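Local coordinates for protein Tv2483 (Treponema vincentii, PDB 6DET) that binds L-arginine with high selectivity and probably, as a lipoprotein of the family 3 solute-binding proteins, delivers it to an ABC transporter, at residues E243-T246 and I247-S251; F51-E54 and K55-V59. All coordinates share one frame; numbering follows the deposited sequence.

Contact 1. Residues E243-T246 and I247-S251; sequences EDET and IPNFS
Thr246 and Phe250, one helical turn apart, lie side by side with their side chains pointing the same way. The methyl CG2 of Thr246 stands 3.7 Å from both CE2 and CZ of Phe250, so it meets the far end of the ring, while the peptide oxygen O of Thr246 sits over one face near the rim, 3.4 Å from CG of Phe250. That oxygen also accepts a hydrogen bond from N of Phe250 at 2.9 Å. In Thr246 the methyl is anti to the backbone N (chi1, taken to OG1, -59°), which sends CG2 along the helix toward the ring and turns OG1 back to Asp244. There OD1 of Asp244 takes two bonds: the backbone N of Thr246 arrives nearly in line with the C-O bond, closing an Asx turn, and OG1 of Thr246, 2.7 Å from OD1, comes from above the carboxylate plane. Glu245 and Pro248 meet differently, crossing at about a right angle. The glutamate chain folds at chi2 (-68°) and brings its carboxylate against the proline ring, OE1 lying 3.3 Å from CB of Pro248; this side chain is poorly ordered, so its placement is less certain. OE1 also forms a salt bridge with Arg252, whose NH1 also hydrogen-bonds OD1 of Asn249. Glu245 holds the N-cap position of helix 246-255, and its backbone O accepts a hydrogen bond from N of Asn249 at 3.0 Å. The whole is a tight helix-to-helix junction: helix 228-243 ends, Asp244 and Glu245 make the bend, and helix 246-255 starts. Ile247 packs back on Leu238 and Met241 of helix 228-243, whereas Phe250 rests on Tyr61 of helix 61-73, whose Arg72 pairs with OD2 of Asp244.

Contact 2. Residues F51-E54 and K55-V59; sequences FRNE and KNEIV
Phe51 and Val59 form the hydrogen-bonded pair of a short antiparallel beta hairpin, strands 51-52 and 58-59, of the 3:5 kind: a type I turn from Asn53 to Asn56 followed by a G1 bulge, with Asn56 in the left-handed region (phi 67°). Among the backbone bonds, N of Phe51 to O of Val59 and N of Val59 to O of Phe51 are matched at 2.9 Å each, and N of Asn53 reaches O of Glu57. The turn itself is closed by N of Asn56 on O of Asn53 at 2.8 Å. Arg52 and Ile58, the non-hydrogen-bonded pair, add CA-H...O contacts, CA of Arg52 to O of Glu57 and CA of Ile58 to O of Phe51.

Side-chain polar bonds secure the tip from within. With CG between its backbone N and carbonyl carbon (chi1 69°), Asn53 tucks its amide over the turn; OD1 accepts a hydrogen bond from N of Glu57 at 2.9 Å, from above the amide plane, and a weak one from N of Lys55. The apolar contact lies on the Phe51 and Val59 face, where methyl CG2 of Val59 makes a CH-pi contact with the Phe51 ring, 3.8 Å from its centroid. On the Arg52 and Ile58 face a charged plane stacks on an aliphatic chain: CG1 of Ile58 lies over the centre of the guanidinium, 3.4 Å from CZ of Arg52. The arginine chain bends at chi2 (-91°) to lay this flat group across the isoleucine. Polar bonds fix the same group, NE of Arg52 forming a salt bridge with Asp44. At the guanidinium edge, NH1 of Arg52 donates to O of Asn56 at 2.9 Å, with that oxygen only 10° out of the guanidinium plane.

Contact 2, at residues 51-59, comes first along the chain, and contact 1, at 243-251, lies close to its C-terminal end; both belong to the family 3 solute-binding region of the chain. Their centres are about 22 Å apart and their nearest atoms about 10 Å, so they do not touch. The two share no strand or helix, but helix 61-73 begins directly after the hairpin, and its Tyr61 and Arg72 touch helix 246-255. Contact 1 joins the last two helices of the chain, whereas contact 2 is a surface hairpin whose Phe51 side chain is about 10 Å from the bound arginine. Through helix 61-73, the early hairpin and the late helix junction thus belong to neighbouring parts of one packed region.

Contact 1. Residues E243-T246 and I247-S251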
# COMPACT_ATOMS: atom_id res chain seq x y z
N GLU A 243 -10.53 18.35 3.00
CA GLU A 243 -11.31 19.32 3.76
C GLU A 243 -12.74 19.38 3.26
O GLU A 243 -13.67 19.57 4.06
CB GLU A 243 -10.68 20.70 3.67
CG GLU A 243 -11.57 21.85 4.20
CD GLU A 243 -11.96 21.66 5.63
OE1 GLU A 243 -11.20 20.98 6.34
OE2 GLU A 243 -13.00 22.22 6.06
N ASP A 244 -12.95 19.23 1.95
CA ASP A 244 -14.29 19.35 1.39
C ASP A 244 -15.05 18.03 1.42
O ASP A 244 -16.14 17.95 0.85
CB ASP A 244 -14.26 19.93 -0.04
CG ASP A 244 -13.79 18.96 -1.12
OD1 ASP A 244 -13.67 17.75 -0.87
OD2 ASP A 244 -13.59 19.44 -2.28
N GLU A 245 -14.49 17.01 2.08
CA GLU A 245 -15.14 15.74 2.43
C GLU A 245 -15.16 14.76 1.26
O GLU A 245 -15.74 13.66 1.41
CB GLU A 245 -16.57 15.91 2.96
CG GLU A 245 -16.60 16.38 4.41
CD GLU A 245 -16.08 15.32 5.38
OE1 GLU A 245 -16.58 14.18 5.33
OE2 GLU A 245 -15.16 15.63 6.18
N THR A 246 -14.56 15.09 0.12
CA THR A 246 -14.52 14.14 -1.00
C THR A 246 -13.78 12.87 -0.61
O THR A 246 -14.26 11.76 -0.84
CB THR A 246 -13.87 14.78 -2.23
OG1 THR A 246 -14.62 15.94 -2.61
CG2 THR A 246 -13.86 13.81 -3.40
N ILE A 247 -12.61 13.02 0.01
CA ILE A 247 -11.80 11.85 0.32
C ILE A 247 -12.42 11.11 1.51
O ILE A 247 -12.56 9.88 1.46
CB ILE A 247 -10.33 12.23 0.56
CG1 ILE A 247 -9.69 12.56 -0.78
CG2 ILE A 247 -9.58 11.05 1.20
CD1 ILE A 247 -8.24 13.06 -0.74
N PRO A 248 -12.84 11.80 2.58
CA PRO A 248 -13.57 11.11 3.65
C PRO A 248 -14.74 10.29 3.14
O PRO A 248 -15.00 9.19 3.63
CB PRO A 248 -14.04 12.27 4.54
CG PRO A 248 -12.90 13.27 4.43
CD PRO A 248 -12.51 13.20 2.97
N ASN A 249 -15.46 10.81 2.15
CA ASN A 249 -16.58 10.07 1.61
C ASN A 249 -16.12 8.91 0.73
O ASN A 249 -16.77 7.86 0.73
CB ASN A 249 -17.51 11.01 0.85
CG ASN A 249 -18.40 11.79 1.80
OD1 ASN A 249 -18.58 11.40 2.96
ND2 ASN A 249 -18.95 12.89 1.32
N PHE A 250 -15.00 9.05 0.01
CA PHE A 250 -14.40 7.87 -0.63
C PHE A 250 -14.06 6.82 0.42
O PHE A 250 -14.23 5.62 0.19
CB PHE A 250 -13.11 8.23 -1.39
CG PHE A 250 -13.29 9.04 -2.69
CD1 PHE A 250 -14.44 8.96 -3.47
CD2 PHE A 250 -12.24 9.85 -3.13
CE1 PHE A 250 -14.55 9.70 -4.65
CE2 PHE A 250 -12.36 10.58 -4.29
CZ PHE A 250 -13.51 10.51 -5.05
N SER A 251 -13.51 7.25 1.55
CA SER A 251 -13.16 6.30 2.60
C SER A 251 -14.40 5.58 3.13
O SER A 251 -14.38 4.37 3.38
CB SER A 251 -12.44 7.02 3.73
OG SER A 251 -12.11 6.13 4.78

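Contact 2. Residues F51-E54 and K55-V59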
# COMPACT_ATOMS: atom_id res chain seq x y z
N PHE A 51 -7.80 -2.67 -7.36
CA PHE A 51 -8.07 -4.05 -7.76
C PHE A 51 -8.98 -4.03 -8.98
O PHE A 51 -9.47 -2.98 -9.41
CB PHE A 51 -8.69 -4.85 -6.61
CG PHE A 51 -10.06 -4.38 -6.23
CD1 PHE A 51 -10.23 -3.31 -5.36
CD2 PHE A 51 -11.19 -5.00 -6.75
CE1 PHE A 51 -11.50 -2.86 -5.03
CE2 PHE A 51 -12.46 -4.57 -6.41
CZ PHE A 51 -12.62 -3.49 -5.54
N ARG A 52 -9.20 -5.21 -9.58
CA ARG A 52 -10.04 -5.34 -10.78
C ARG A 52 -11.47 -5.72 -10.39
O ARG A 52 -11.68 -6.72 -9.70
CB ARG A 52 -9.49 -6.41 -11.73
CG ARG A 52 -8.09 -6.14 -12.24
CD ARG A 52 -8.10 -5.35 -13.53
NE ARG A 52 -6.77 -4.97 -13.99
CZ ARG A 52 -6.56 -4.15 -15.01
NH1 ARG A 52 -7.60 -3.66 -15.69
NH2 ARG A 52 -5.31 -3.83 -15.36
N ASN A 53 -12.44 -4.95 -10.85
CA ASN A 53 -13.84 -5.27 -10.59
C ASN A 53 -14.33 -6.31 -11.61
O ASN A 53 -13.57 -6.78 -12.46
CB ASN A 53 -14.69 -3.99 -10.58
CG ASN A 53 -14.83 -3.32 -11.97
OD1 ASN A 53 -14.40 -3.87 -12.98
ND2 ASN A 53 -15.47 -2.15 -12.02
N GLU A 54 -15.61 -6.70 -11.49
CA GLU A 54 -16.18 -7.74 -12.36
C GLU A 54 -16.06 -7.39 -13.84
O GLU A 54 -16.04 -8.29 -14.69
CB GLU A 54 -17.66 -7.97 -11.99
CG GLU A 54 -18.59 -6.75 -12.18
CD GLU A 54 -18.37 -5.62 -11.16
OE1 GLU A 54 -17.71 -5.85 -10.12
OE2 GLU A 54 -18.84 -4.49 -11.41
N LYS A 55 -16.03 -6.11 -14.18
CA LYS A 55 -15.87 -5.65 -15.56
C LYS A 55 -14.40 -5.52 -15.96
O LYS A 55 -14.11 -5.10 -17.08
CB LYS A 55 -16.61 -4.31 -15.72
CG LYS A 55 -18.14 -4.44 -15.50
CD LYS A 55 -18.93 -3.20 -15.89
CE LYS A 55 -18.63 -2.01 -14.99
NZ LYS A 55 -19.71 -0.98 -15.06
N ASN A 56 -13.48 -5.90 -15.08
CA ASN A 56 -12.04 -5.86 -15.28
C ASN A 56 -11.51 -4.43 -15.39
O ASN A 56 -10.47 -4.19 -16.01
CB ASN A 56 -11.61 -6.71 -16.50
CG ASN A 56 -10.34 -7.49 -16.20
OD1 ASN A 56 -10.02 -7.73 -15.03
ND2 ASN A 56 -9.60 -7.84 -17.22
N GLU A 57 -12.20 -3.48 -14.76
CA GLU A 57 -11.68 -2.12 -14.62
C GLU A 57 -10.95 -2.00 -13.28
O GLU A 57 -11.30 -2.66 -12.30
CB GLU A 57 -12.82 -1.09 -14.69
CG GLU A 57 -13.64 -1.12 -15.97
CD GLU A 57 -12.87 -0.60 -17.18
OE1 GLU A 57 -13.27 -0.91 -18.33
OE2 GLU A 57 -11.86 0.12 -16.99
N ILE A 58 -9.92 -1.16 -13.25
CA ILE A 58 -9.21 -0.90 -12.00
C ILE A 58 -10.02 0.08 -11.17
O ILE A 58 -10.38 1.16 -11.65
CB ILE A 58 -7.80 -0.34 -12.27
CG1 ILE A 58 -6.98 -1.30 -13.15
CG2 ILE A 58 -7.06 -0.11 -10.96
CD1 ILE A 58 -5.61 -0.75 -13.56
N VAL A 59 -10.30 -0.30 -9.92
CA VAL A 59 -11.15 0.48 -9.01
C VAL A 59 -10.50 0.45 -7.64
O VAL A 59 -9.64 -0.38 -7.36
CB VAL A 59 -12.59 -0.08 -8.93
CG1 VAL A 59 -13.30 0.09 -10.27
CG2 VAL A 59 -12.58 -1.55 -8.51